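Local coordinates for ATP-dependent DNA ligase (Mycobacterium tuberculosis, PDB 6NHX), which seals breaks in double-stranded DNA at the expense of ATP, as the ligase part of a repair enzyme that probably works with Ku in non-homologous end joining, at residues Ala23-Glu29 against Leu145-Gly150; Ala108-Leu114 against Arg127-Leu131; Phe5-Pro10 against Arg47-Arg51; Asp69-Val75 against Leu134-Ser139. The protein carries 1 engineered substitution. One frame throughout, in Å; residues are numbered along the deposited sequence.

Contact 1 (Ala23-Glu29 against Leu145-Gly150). With ATP (adenosine-5'-triphosphate), chain B.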
# COMPACT_ATOMS: atom_id res chain seq x y z
N ALA A 23 -9.06 1.84 -23.49
CA ALA A 23 -8.74 3.23 -23.19
C ALA A 23 -9.91 4.18 -23.46
O ALA A 23 -9.98 5.24 -22.85
CB ALA A 23 -7.50 3.67 -23.98
N SER A 24 -10.82 3.81 -24.36
CA SER A 24 -11.94 4.72 -24.65
C SER A 24 -12.80 4.95 -23.41
O SER A 24 -13.33 6.05 -23.23
CB SER A 24 -12.78 4.18 -25.81
OG SER A 24 -13.15 2.83 -25.57
N GLN A 25 -12.94 3.94 -22.55
CA GLN A 25 -13.73 4.09 -21.34
C GLN A 25 -12.92 4.19 -20.06
O GLN A 25 -13.47 4.64 -19.05
CB GLN A 25 -14.74 2.95 -21.21
CG GLN A 25 -15.96 3.10 -22.12
CD GLN A 25 -15.80 2.36 -23.43
OE1 GLN A 25 -15.99 2.93 -24.50
NE2 GLN A 25 -15.44 1.08 -23.35
N TRP A 26 -11.63 3.81 -20.06
CA TRP A 26 -10.88 3.64 -18.83
C TRP A 26 -9.56 4.38 -18.90
O TRP A 26 -8.86 4.32 -19.91
CB TRP A 26 -10.59 2.16 -18.56
CG TRP A 26 -11.80 1.36 -18.28
CD1 TRP A 26 -12.61 0.78 -19.19
CD2 TRP A 26 -12.35 1.06 -16.99
NE1 TRP A 26 -13.63 0.12 -18.56
CE2 TRP A 26 -13.48 0.27 -17.20
CE3 TRP A 26 -11.96 1.36 -15.68
CZ2 TRP A 26 -14.26 -0.22 -16.15
CZ3 TRP A 26 -12.73 0.89 -14.64
CH2 TRP A 26 -13.87 0.10 -14.88
N ALA A 27 -9.21 5.04 -17.80
CA ALA A 27 -7.87 5.57 -17.57
C ALA A 27 -7.12 4.59 -16.68
O ALA A 27 -7.73 3.87 -15.89
CB ALA A 27 -7.95 6.94 -16.89
N PHE A 28 -5.79 4.56 -16.82
CA PHE A 28 -4.96 3.60 -16.10
C PHE A 28 -3.88 4.33 -15.33
O PHE A 28 -3.15 5.16 -15.90
CB PHE A 28 -4.35 2.59 -17.07
CG PHE A 28 -5.38 1.85 -17.85
CD1 PHE A 28 -6.18 0.89 -17.24
CD2 PHE A 28 -5.61 2.14 -19.18
CE1 PHE A 28 -7.16 0.23 -17.95
CE2 PHE A 28 -6.60 1.50 -19.89
CZ PHE A 28 -7.36 0.52 -19.28
N GLU A 29 -3.80 4.05 -14.04
CA GLU A 29 -2.79 4.64 -13.17
C GLU A 29 -1.91 3.54 -12.59
O GLU A 29 -2.35 2.39 -12.44
CB GLU A 29 -3.46 5.34 -11.99
CG GLU A 29 -4.25 6.60 -12.33
CD GLU A 29 -4.78 7.30 -11.08
OE1 GLU A 29 -5.82 7.97 -11.19
OE2 GLU A 29 -4.16 7.17 -10.01
N LEU A 145 -0.90 9.39 -16.27
CA LEU A 145 -1.61 8.18 -16.63
C LEU A 145 -0.74 7.29 -17.51
O LEU A 145 0.17 7.77 -18.20
CB LEU A 145 -2.89 8.53 -17.38
CG LEU A 145 -3.92 9.37 -16.62
CD1 LEU A 145 -5.15 9.60 -17.49
CD2 LEU A 145 -4.30 8.68 -15.32
N LEU A 146 -1.04 6.00 -17.49
CA LEU A 146 -0.38 5.04 -18.36
C LEU A 146 -1.09 5.02 -19.70
O LEU A 146 -2.32 4.90 -19.74
CB LEU A 146 -0.43 3.65 -17.72
CG LEU A 146 0.44 3.45 -16.46
CD1 LEU A 146 -0.06 2.33 -15.56
CD2 LEU A 146 1.87 3.17 -16.88
N PRO A 147 -0.38 5.13 -20.81
CA PRO A 147 -1.04 5.11 -22.12
C PRO A 147 -1.48 3.70 -22.51
O PRO A 147 -1.02 2.69 -21.97
CB PRO A 147 0.03 5.63 -23.07
CG PRO A 147 1.31 5.27 -22.42
CD PRO A 147 1.07 5.40 -20.94
N GLY A 148 -2.40 3.67 -23.47
CA GLY A 148 -2.84 2.42 -24.05
C GLY A 148 -4.08 1.86 -23.42
O GLY A 148 -4.71 2.43 -22.53
N ASP A 149 -4.45 0.68 -23.91
CA ASP A 149 -5.52 -0.11 -23.32
C ASP A 149 -4.97 -0.83 -22.08
O ASP A 149 -3.81 -0.68 -21.71
CB ASP A 149 -6.13 -1.04 -24.36
CG ASP A 149 -6.82 -0.27 -25.49
OD1 ASP A 149 -6.66 -0.66 -26.68
OD2 ASP A 149 -7.52 0.72 -25.21
N GLY A 150 -5.82 -1.63 -21.43
CA GLY A 150 -5.45 -2.17 -20.13
C GLY A 150 -4.23 -3.07 -20.17
O GLY A 150 -3.38 -3.02 -19.28
PG ATP B . -7.83 -1.85 0.24
O1G ATP B . -8.31 -1.77 -1.19
O2G ATP B . -8.89 -2.18 1.26
O3G ATP B . -6.99 -0.64 0.63
PB ATP B . -5.25 -3.23 0.36
O1B ATP B . -4.85 -4.68 0.48
O2B ATP B . -4.68 -2.19 1.29
O3B ATP B . -6.86 -3.15 0.33
PA ATP B . -4.36 -3.46 -2.39
O1A ATP B . -5.23 -4.64 -2.70
O2A ATP B . -2.87 -3.54 -2.16
O3A ATP B . -4.99 -2.72 -1.13
O5' ATP B . -4.72 -2.26 -3.42
C5' ATP B . -3.87 -1.13 -3.53
C4' ATP B . -4.17 -0.10 -2.44
O4' ATP B . -3.44 1.09 -2.76
C3' ATP B . -5.63 0.31 -2.36
O3' ATP B . -5.90 0.80 -1.06
C2' ATP B . -5.66 1.46 -3.33
O2' ATP B . -6.77 2.34 -3.10
C1' ATP B . -4.33 2.16 -3.06
N9 ATP B . -3.78 2.79 -4.27
C8 ATP B . -2.50 2.71 -4.71
N7 ATP B . -2.32 3.45 -5.84
C5 ATP B . -3.51 4.02 -6.11
C6 ATP B . -4.02 4.89 -7.16
N6 ATP B . -3.23 5.28 -8.16
N1 ATP B . -5.31 5.26 -7.10
C2 ATP B . -6.13 4.86 -6.11
N3 ATP B . -5.74 4.05 -5.12
C4 ATP B . -4.46 3.59 -5.09
O HOH W 1 -9.65 2.31 -26.51
O HOH W 2 -6.48 4.99 -21.09
O HOH W 3 -4.69 5.94 -19.13
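Two direct hydrogen bonds join A23-E29 to L145-G150, one near each end. L146 N gives its proton to F28 O over 2.8 Å in a nearly straight bond, tilted from the carbonyl plane. At the far end A23 N donates to D149 OD2 at 2.6 Å, with an N-H...O angle of 172°, meeting the carboxylate on its anti side. D149 sits at the N-cap position of helix 150-160 but spends its carboxylate on A23, and the same OD2 takes a proton from water 1, which in turn accepts from S24 N. Water 3 links F28 N to L146 O, so both backbone polar groups of F28 are tied to L146, one directly and one through water.

Strand 26-31 is an edge strand of the mixed sheet in the nucleotide-binding domain of the ligase, and its other side pairs with strand 164-169. The loop leading into helix 150-160 runs along its outer margin.

Packing centres on the F28 ring. G150 CA lies over one face in a CH-pi contact, 3.8 Å from the ring centroid, while G148 O approaches the edge, 3.4 Å from F28 CE2. CG of F28 stands anti to its carbonyl carbon (chi1 -58°), which places the ring beside the start of helix 150-160. L145 divides its methyls: CD1 meets A27 CB, and CD2 lies 3.6 Å from E29 CG.

Beyond CG the E29 chain is extended and carries OE2 to the adenine, where ATP N6 donates to it at 2.8 Å; OE1 is held by K168 and Y124.

Contact 2 (Ala108-Leu114 against Arg127-Leu131). With ATP (adenosine-5'-triphosphate), chain B.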
# COMPACT_ATOMS: atom_id res chain seq x y z
N ALA A 108 -0.30 12.70 -5.63
CA ALA A 108 -1.72 12.99 -5.77
C ALA A 108 -2.28 12.29 -7.00
O ALA A 108 -1.65 12.27 -8.06
CB ALA A 108 -1.93 14.50 -5.92
N PHE A 109 -3.49 11.75 -6.85
CA PHE A 109 -4.18 11.15 -7.99
C PHE A 109 -5.64 11.56 -8.13
O PHE A 109 -6.30 11.11 -9.09
CB PHE A 109 -4.01 9.62 -8.06
CG PHE A 109 -4.27 8.88 -6.77
CD1 PHE A 109 -5.54 8.88 -6.18
CD2 PHE A 109 -3.26 8.11 -6.18
CE1 PHE A 109 -5.79 8.17 -4.99
CE2 PHE A 109 -3.50 7.40 -5.00
CZ PHE A 109 -4.76 7.42 -4.41
N ASP A 110 -6.16 12.40 -7.25
CA ASP A 110 -7.49 12.96 -7.48
C ASP A 110 -7.55 14.36 -6.89
O ASP A 110 -6.76 14.74 -6.02
CB ASP A 110 -8.63 12.06 -6.97
CG ASP A 110 -9.78 11.99 -7.96
OD1 ASP A 110 -10.07 13.04 -8.60
OD2 ASP A 110 -10.38 10.90 -8.11
N LEU A 111 -8.53 15.12 -7.39
CA LEU A 111 -8.79 16.48 -6.95
C LEU A 111 -10.28 16.54 -6.64
O LEU A 111 -11.10 16.29 -7.53
CB LEU A 111 -8.45 17.47 -8.07
CG LEU A 111 -8.69 18.95 -7.76
CD1 LEU A 111 -7.78 19.45 -6.64
CD2 LEU A 111 -8.47 19.78 -9.02
N LEU A 112 -10.62 16.78 -5.38
CA LEU A 112 -12.01 16.72 -4.94
C LEU A 112 -12.63 18.08 -4.71
O LEU A 112 -13.87 18.18 -4.62
CB LEU A 112 -12.13 15.91 -3.65
CG LEU A 112 -11.46 14.53 -3.67
CD1 LEU A 112 -11.77 13.77 -2.39
CD2 LEU A 112 -11.85 13.73 -4.91
N TYR A 113 -11.83 19.13 -4.61
CA TYR A 113 -12.33 20.48 -4.39
C TYR A 113 -11.23 21.42 -4.85
O TYR A 113 -10.05 21.19 -4.57
CB TYR A 113 -12.62 20.68 -2.90
CG TYR A 113 -13.08 22.08 -2.54
CD1 TYR A 113 -12.17 23.10 -2.30
CD2 TYR A 113 -14.44 22.37 -2.42
CE1 TYR A 113 -12.58 24.35 -1.97
CE2 TYR A 113 -14.86 23.64 -2.09
CZ TYR A 113 -13.93 24.63 -1.87
OH TYR A 113 -14.31 25.90 -1.52
N LEU A 114 -11.63 22.46 -5.57
CA LEU A 114 -10.67 23.44 -6.08
C LEU A 114 -11.31 24.82 -6.04
O LEU A 114 -12.23 25.10 -6.82
CB LEU A 114 -10.27 23.07 -7.51
CG LEU A 114 -9.42 24.05 -8.31
CD1 LEU A 114 -8.08 24.20 -7.65
CD2 LEU A 114 -9.26 23.58 -9.74
N ARG A 127 -11.82 15.84 -13.67
CA ARG A 127 -11.05 16.09 -12.45
C ARG A 127 -9.56 15.96 -12.72
O ARG A 127 -8.75 16.74 -12.21
CB ARG A 127 -11.46 15.14 -11.33
CG ARG A 127 -12.95 15.12 -11.00
CD ARG A 127 -13.21 14.48 -9.63
NE ARG A 127 -12.66 13.12 -9.51
CZ ARG A 127 -13.29 12.00 -9.85
NH1 ARG A 127 -14.50 12.03 -10.37
NH2 ARG A 127 -12.68 10.83 -9.68
N ARG A 128 -9.17 14.97 -13.54
CA ARG A 128 -7.77 14.74 -13.84
C ARG A 128 -7.16 15.93 -14.57
O ARG A 128 -6.05 16.36 -14.25
CB ARG A 128 -7.62 13.47 -14.68
CG ARG A 128 -7.63 12.19 -13.89
CD ARG A 128 -6.44 12.01 -12.94
NE ARG A 128 -5.14 12.16 -13.58
CZ ARG A 128 -4.00 11.66 -13.10
NH1 ARG A 128 -4.01 10.96 -11.97
NH2 ARG A 128 -2.86 11.87 -13.73
N LYS A 129 -7.87 16.46 -15.56
CA LYS A 129 -7.35 17.61 -16.29
C LYS A 129 -7.16 18.80 -15.37
O LYS A 129 -6.16 19.52 -15.46
CB LYS A 129 -8.25 17.96 -17.48
CG LYS A 129 -8.28 16.88 -18.55
CD LYS A 129 -7.68 17.36 -19.86
CE LYS A 129 -7.49 16.19 -20.83
NZ LYS A 129 -6.28 15.38 -20.50
N LEU A 130 -8.09 19.00 -14.44
CA LEU A 130 -7.93 20.09 -13.48
C LEU A 130 -6.74 19.84 -12.55
O LEU A 130 -5.99 20.77 -12.23
CB LEU A 130 -9.19 20.25 -12.64
CG LEU A 130 -10.44 20.74 -13.34
CD1 LEU A 130 -11.60 20.71 -12.36
CD2 LEU A 130 -10.23 22.15 -13.87
N LEU A 131 -6.57 18.60 -12.11
CA LEU A 131 -5.43 18.26 -11.26
C LEU A 131 -4.11 18.47 -11.99
O LEU A 131 -3.16 19.03 -11.44
CB LEU A 131 -5.58 16.81 -10.82
CG LEU A 131 -4.45 16.19 -9.99
CD1 LEU A 131 -4.30 16.94 -8.67
CD2 LEU A 131 -4.72 14.70 -9.78
PG ATP B . -7.83 -1.85 0.24
O1G ATP B . -8.31 -1.77 -1.19
O2G ATP B . -8.89 -2.18 1.26
O3G ATP B . -6.99 -0.64 0.63
PB ATP B . -5.25 -3.23 0.36
O1B ATP B . -4.85 -4.68 0.48
O2B ATP B . -4.68 -2.19 1.29
O3B ATP B . -6.86 -3.15 0.33
PA ATP B . -4.36 -3.46 -2.39
O1A ATP B . -5.23 -4.64 -2.70
O2A ATP B . -2.87 -3.54 -2.16
O3A ATP B . -4.99 -2.72 -1.13
O5' ATP B . -4.72 -2.26 -3.42
C5' ATP B . -3.87 -1.13 -3.53
C4' ATP B . -4.17 -0.10 -2.44
O4' ATP B . -3.44 1.09 -2.76
C3' ATP B . -5.63 0.31 -2.36
O3' ATP B . -5.90 0.80 -1.06
C2' ATP B . -5.66 1.46 -3.33
O2' ATP B . -6.77 2.34 -3.10
C1' ATP B . -4.33 2.16 -3.06
N9 ATP B . -3.78 2.79 -4.27
C8 ATP B . -2.50 2.71 -4.71
N7 ATP B . -2.32 3.45 -5.84
C5 ATP B . -3.51 4.02 -6.11
C6 ATP B . -4.02 4.89 -7.16
N6 ATP B . -3.23 5.28 -8.16
N1 ATP B . -5.31 5.26 -7.10
C2 ATP B . -6.13 4.86 -6.11
N3 ATP B . -5.74 4.05 -5.12
C4 ATP B . -4.46 3.59 -5.09
O HOH W 4 -1.63 10.67 -10.37
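The R127 guanidinium has the D110 carboxylate at its edge and in its plane, and the R128 guanidinium has F109 O near its plane and L131 CD2 off one face; the F109 ring lies with one face against the adenine of ATP, N1 over the ring centre and CE2 3.4 Å from C6. Here helix 124-136 packs on strand 105-114 of the five-stranded antiparallel sheet, the axes of A108-L114 and R127-L131 crossing at 102°. F109 and D110, both facing D78, form a classic beta bulge; F109 faces the nucleotide while the D110 carboxylate turns to the helix.

R127 grips D110 side-on in a buried salt bridge, NE to OD1 at 2.7 Å and NH2 to OD2 at 2.8 Å, the two planes only 26° apart. A bend at chi3 (-56°) turns the guanidinium toward the acid, and NH1 is held by T122 O and S172 O. L111 packs against the helix, its CD2 3.7 Å from L130 CB and its CB against L131 CB; its buried O has no polar partner in the model. R128, whose NH2 binds P143 O, reaches A108 O through water 4. OD1 of D110 also accepts from L111 N at 2.9 Å, on its anti lone pair.

Contact 3 (Phe5-Pro10 against Arg47-Arg51). With ATP (adenosine-5'-triphosphate), chain B.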
# COMPACT_ATOMS: atom_id res chain seq x y z
N PHE A 5 -14.54 18.62 4.02
CA PHE A 5 -13.35 17.79 4.15
C PHE A 5 -13.43 16.89 5.38
O PHE A 5 -13.00 15.73 5.34
CB PHE A 5 -12.12 18.69 4.20
CG PHE A 5 -10.82 17.94 4.38
CD1 PHE A 5 -10.29 17.17 3.35
CD2 PHE A 5 -10.13 17.99 5.59
CE1 PHE A 5 -9.11 16.49 3.51
CE2 PHE A 5 -8.95 17.30 5.76
CZ PHE A 5 -8.43 16.56 4.72
N ASP A 6 -13.98 17.40 6.48
CA ASP A 6 -13.96 16.68 7.75
C ASP A 6 -14.97 15.54 7.81
O ASP A 6 -15.03 14.86 8.83
CB ASP A 6 -14.19 17.65 8.91
CG ASP A 6 -12.97 18.51 9.19
OD1 ASP A 6 -11.85 18.08 8.87
OD2 ASP A 6 -13.14 19.63 9.72
N ASN A 7 -15.75 15.32 6.75
CA ASN A 7 -16.60 14.15 6.64
C ASN A 7 -16.11 13.17 5.58
O ASN A 7 -16.77 12.15 5.35
CB ASN A 7 -18.04 14.56 6.31
CG ASN A 7 -18.77 15.12 7.51
OD1 ASN A 7 -18.20 15.26 8.60
ND2 ASN A 7 -20.04 15.45 7.33
N LEU A 8 -14.97 13.43 4.96
CA LEU A 8 -14.55 12.73 3.76
C LEU A 8 -13.80 11.45 4.09
O LEU A 8 -12.95 11.43 5.00
CB LEU A 8 -13.63 13.63 2.94
CG LEU A 8 -14.23 14.57 1.91
CD1 LEU A 8 -13.10 15.10 1.05
CD2 LEU A 8 -15.27 13.85 1.08
N ALA A 9 -14.08 10.39 3.34
CA ALA A 9 -13.35 9.14 3.36
C ALA A 9 -13.01 8.75 1.93
O ALA A 9 -13.75 9.08 1.00
CB ALA A 9 -14.18 8.03 4.01
N PRO A 10 -11.89 8.05 1.73
CA PRO A 10 -11.45 7.76 0.36
C PRO A 10 -12.36 6.75 -0.33
O PRO A 10 -12.94 5.86 0.29
CB PRO A 10 -10.05 7.17 0.55
CG PRO A 10 -9.66 7.51 1.96
CD PRO A 10 -10.93 7.59 2.74
N ARG A 47 -3.83 19.97 6.10
CA ARG A 47 -4.45 19.05 7.04
C ARG A 47 -4.66 17.71 6.36
O ARG A 47 -4.91 17.65 5.15
CB ARG A 47 -5.78 19.57 7.56
CG ARG A 47 -5.63 20.90 8.27
CD ARG A 47 -6.97 21.51 8.63
NE ARG A 47 -7.74 20.66 9.54
CZ ARG A 47 -8.95 20.19 9.26
NH1 ARG A 47 -9.51 20.48 8.09
NH2 ARG A 47 -9.59 19.44 10.14
N LEU A 48 -4.55 16.62 7.13
CA LEU A 48 -4.49 15.28 6.58
C LEU A 48 -5.51 14.36 7.23
O LEU A 48 -5.73 14.40 8.44
CB LEU A 48 -3.09 14.68 6.79
CG LEU A 48 -1.92 15.51 6.28
CD1 LEU A 48 -0.61 14.87 6.70
CD2 LEU A 48 -1.96 15.66 4.76
N ARG A 49 -6.13 13.51 6.41
CA ARG A 49 -7.04 12.48 6.89
C ARG A 49 -6.58 11.13 6.37
O ARG A 49 -6.27 11.00 5.18
CB ARG A 49 -8.48 12.75 6.43
CG ARG A 49 -9.15 13.86 7.19
CD ARG A 49 -10.48 14.25 6.56
NE ARG A 49 -11.49 13.22 6.76
CZ ARG A 49 -12.20 13.08 7.88
NH1 ARG A 49 -12.01 13.91 8.90
NH2 ARG A 49 -13.10 12.11 7.98
N SER A 50 -6.53 10.14 7.26
CA SER A 50 -6.14 8.80 6.86
C SER A 50 -7.35 8.06 6.29
O SER A 50 -8.47 8.58 6.26
CB SER A 50 -5.57 8.04 8.06
OG SER A 50 -6.57 7.86 9.05
N ARG A 51 -7.11 6.83 5.84
CA ARG A 51 -8.21 6.04 5.29
C ARG A 51 -9.30 5.79 6.33
O ARG A 51 -10.48 5.70 5.97
CB ARG A 51 -7.66 4.72 4.74
CG ARG A 51 -8.69 3.86 4.04
CD ARG A 51 -8.83 2.59 4.80
NE ARG A 51 -9.68 1.60 4.14
CZ ARG A 51 -9.30 0.83 3.13
NH1 ARG A 51 -8.09 0.94 2.61
NH2 ARG A 51 -10.14 -0.07 2.64
PG ATP B . -7.83 -1.85 0.24
O1G ATP B . -8.31 -1.77 -1.19
O2G ATP B . -8.89 -2.18 1.26
O3G ATP B . -6.99 -0.64 0.63
PB ATP B . -5.25 -3.23 0.36
O1B ATP B . -4.85 -4.68 0.48
O2B ATP B . -4.68 -2.19 1.29
O3B ATP B . -6.86 -3.15 0.33
PA ATP B . -4.36 -3.46 -2.39
O1A ATP B . -5.23 -4.64 -2.70
O2A ATP B . -2.87 -3.54 -2.16
O3A ATP B . -4.99 -2.72 -1.13
O5' ATP B . -4.72 -2.26 -3.42
C5' ATP B . -3.87 -1.13 -3.53
C4' ATP B . -4.17 -0.10 -2.44
O4' ATP B . -3.44 1.09 -2.76
C3' ATP B . -5.63 0.31 -2.36
O3' ATP B . -5.90 0.80 -1.06
C2' ATP B . -5.66 1.46 -3.33
O2' ATP B . -6.77 2.34 -3.10
C1' ATP B . -4.33 2.16 -3.06
N9 ATP B . -3.78 2.79 -4.27
C8 ATP B . -2.50 2.71 -4.71
N7 ATP B . -2.32 3.45 -5.84
C5 ATP B . -3.51 4.02 -6.11
C6 ATP B . -4.02 4.89 -7.16
N6 ATP B . -3.23 5.28 -8.16
N1 ATP B . -5.31 5.26 -7.10
C2 ATP B . -6.13 4.86 -6.11
N3 ATP B . -5.74 4.05 -5.12
C4 ATP B . -4.46 3.59 -5.09
O HOH W 5 -10.04 16.19 9.26
O HOH W 6 -11.24 9.40 5.73
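A short 3-10 segment, F5-N7, leads into an extended run whose P10 comes nearest R51, with CA atoms 6.1 Å apart, while R47-S50 follows strand 45-50, one of the two edge strands of the five-stranded antiparallel sheet. No direct backbone hydrogen bond joins the two; water 6 donates to both L8 O and S50 O instead.

R49 does most of the joining. Its CD lies over one face of the F5 ring, 3.7 Å from the centroid, as a CH-pi contact. A bend at chi3 (72°) then carries the guanidinium past the ring to the backbone, where NE and NH2 together grip L8 O, at 2.9 and 3.1 Å. The NE bond lies in the carbonyl plane on a lone pair, whereas NH2 comes from above that plane. The peptide of D6 and N7 lies over one guanidinium face.

R47 reaches D6 in a salt bridge, NH2 to OD1 at 2.9 Å, with carboxylate and guanidinium planes 89° apart; its NH1 is paired with E40. Water 5 donates to D6 OD1 and accepts from R49 NH1. F5 and L8 also touch V76 of strand 74-82, so the N-terminal segment packs across the sheet.

P10 CD rests 3.8 Å from R51 O. R51 reaches the gamma phosphate of ATP, NH1 to O3G and NH2 to O2G, both at 2.8 Å; NH1 also meets a bound MES, probably from the crystallisation liquor. R179 binds ATP as well, and the negative phosphates probably make the closeness of these two arginines favourable.

Contact 4 (Asp69-Val75 against Leu134-Ser139)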
# COMPACT_ATOMS: atom_id res chain seq x y z
N ASP A 69 3.58 26.02 -1.70
CA ASP A 69 3.48 26.41 -3.10
C ASP A 69 2.04 26.71 -3.51
O ASP A 69 1.82 27.38 -4.53
CB ASP A 69 4.02 25.27 -3.98
CG ASP A 69 4.57 25.75 -5.31
OD1 ASP A 69 3.80 26.34 -6.10
OD2 ASP A 69 5.77 25.53 -5.56
N LEU A 70 1.06 26.22 -2.75
CA LEU A 70 -0.36 26.38 -3.05
C LEU A 70 -1.00 27.47 -2.21
O LEU A 70 -2.21 27.42 -1.96
CB LEU A 70 -1.10 25.07 -2.83
CG LEU A 70 -0.73 23.84 -3.66
CD1 LEU A 70 -1.34 22.61 -3.02
CD2 LEU A 70 -1.23 24.01 -5.08
N ALA A 71 -0.22 28.46 -1.77
CA ALA A 71 -0.67 29.34 -0.69
C ALA A 71 -1.93 30.11 -1.05
O ALA A 71 -2.72 30.45 -0.17
CB ALA A 71 0.45 30.28 -0.27
N ASP A 72 -2.15 30.39 -2.34
CA ASP A 72 -3.33 31.13 -2.76
C ASP A 72 -4.53 30.23 -3.03
O ASP A 72 -5.64 30.74 -3.22
CB ASP A 72 -3.05 31.96 -4.02
CG ASP A 72 -1.78 32.81 -3.89
OD1 ASP A 72 -0.86 32.63 -4.71
OD2 ASP A 72 -1.72 33.66 -2.97
N HIS A 73 -4.34 28.92 -3.05
CA HIS A 73 -5.39 27.97 -3.41
C HIS A 73 -6.04 27.38 -2.16
O HIS A 73 -5.45 27.29 -1.08
CB HIS A 73 -4.81 26.82 -4.24
CG HIS A 73 -4.43 27.20 -5.63
ND1 HIS A 73 -5.35 27.50 -6.61
CD2 HIS A 73 -3.21 27.31 -6.22
CE1 HIS A 73 -4.72 27.79 -7.74
NE2 HIS A 73 -3.42 27.67 -7.53
N HIS A 74 -7.27 26.90 -2.35
CA HIS A 74 -7.93 26.03 -1.38
C HIS A 74 -8.29 24.76 -2.13
O HIS A 74 -9.15 24.79 -3.01
CB HIS A 74 -9.16 26.70 -0.79
CG HIS A 74 -9.96 25.82 0.12
ND1 HIS A 74 -11.21 26.17 0.58
CD2 HIS A 74 -9.68 24.61 0.66
CE1 HIS A 74 -11.68 25.21 1.35
NE2 HIS A 74 -10.77 24.25 1.42
N VAL A 75 -7.61 23.65 -1.81
CA VAL A 75 -7.83 22.41 -2.53
C VAL A 75 -7.98 21.24 -1.58
O VAL A 75 -7.49 21.26 -0.44
CB VAL A 75 -6.72 22.09 -3.57
CG1 VAL A 75 -6.66 23.15 -4.65
CG2 VAL A 75 -5.38 21.92 -2.87
N LEU A 134 -3.31 22.14 -12.20
CA LEU A 134 -2.85 22.62 -10.90
C LEU A 134 -1.41 22.20 -10.64
O LEU A 134 -0.58 23.01 -10.19
CB LEU A 134 -3.76 22.06 -9.81
CG LEU A 134 -3.41 22.46 -8.37
CD1 LEU A 134 -3.50 23.98 -8.20
CD2 LEU A 134 -4.29 21.75 -7.35
N ALA A 135 -1.08 20.95 -10.95
CA ALA A 135 0.26 20.45 -10.67
C ALA A 135 1.30 21.05 -11.61
O ALA A 135 2.45 21.23 -11.20
CB ALA A 135 0.30 18.94 -10.78
N ASN A 136 0.93 21.33 -12.86
CA ASN A 136 1.88 21.91 -13.81
C ASN A 136 2.35 23.29 -13.36
O ASN A 136 3.40 23.75 -13.81
CB ASN A 136 1.23 22.07 -15.18
CG ASN A 136 0.97 20.76 -15.88
OD1 ASN A 136 1.57 19.73 -15.55
ND2 ASN A 136 0.07 20.78 -16.85
N ALA A 137 1.58 23.96 -12.50
CA ALA A 137 1.91 25.30 -12.05
C ALA A 137 2.50 25.33 -10.64
O ALA A 137 2.85 26.41 -10.16
CB ALA A 137 0.67 26.19 -12.11
N THR A 138 2.63 24.18 -9.97
CA THR A 138 3.05 24.13 -8.58
C THR A 138 4.06 22.99 -8.40
O THR A 138 4.52 22.38 -9.36
CB THR A 138 1.85 23.95 -7.65
OG1 THR A 138 1.25 22.68 -7.92
CG2 THR A 138 0.82 25.06 -7.85
N SER A 139 4.36 22.69 -7.13
CA SER A 139 5.25 21.60 -6.72
C SER A 139 4.50 20.31 -6.40
O SER A 139 5.13 19.32 -5.99
CB SER A 139 6.04 22.02 -5.48
OG SER A 139 5.18 22.06 -4.35
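L134 and V75 reach toward each other tip to tip, L134 CD2 standing 3.9 Å from V75 CG1. The other methyl of L134, CD1, lies over one face of the H73 imidazole, 3.9 Å from the ring centroid and 15° off its normal, in a CH-pi contact. H73 and L134 slide past each other in opposite directions. With CG anti to the backbone N (chi1 179°), L134 projects from the last turn of helix 124-136 and places one methyl on each partner.

L70 comes in at about a right angle to both L134 and T138. Its CD2 fills the corner between them, 3.6 Å from T138 CG2 and 3.9 Å from L134 CD1.

The contact joins the C-terminal end of helix 124-136, and the turn that follows it, to the entry of strand 74-82 in the five-stranded antiparallel sheet. On the strand side a type I beta turn from L70 to H73, closed by H73 N to L70 O at 2.8 Å, brings L70 and H73 to the same leucine. H73 ND1 is hydrogen-bonded to D115 OD1, which helps set the rotation of the imidazole. At the helix end T138 OG1 donates to L134 O at 2.9 Å, from above the carbonyl plane, tying T138 back to L134.

Toward solvent D69 crosses T138 obliquely and also meets S139. D69 is poorly ordered, and no hydrogen bond spans the two segments.

In the fold
Contact 2 is the buried one of the four, whereas contacts 1, 3 and 4 each combine buried residues with exposed margins. Contacts 2 and 4 share helix 124-136 and neighbouring strands of one antiparallel sheet, with L114 against V75 where they meet; contact 3 reaches the same sheet at its edge strand 45-50 and touches contact 2 through L8 and L112. Contact 1 belongs to a separate, mixed sheet, yet L145 packs on R128 of contact 2. Contacts 1 and 2 approach the adenine and contact 3 the gamma phosphate, all through polar or aromatic groups, while contact 4, away from ATP, is held mainly by apolar and CH-pi packing.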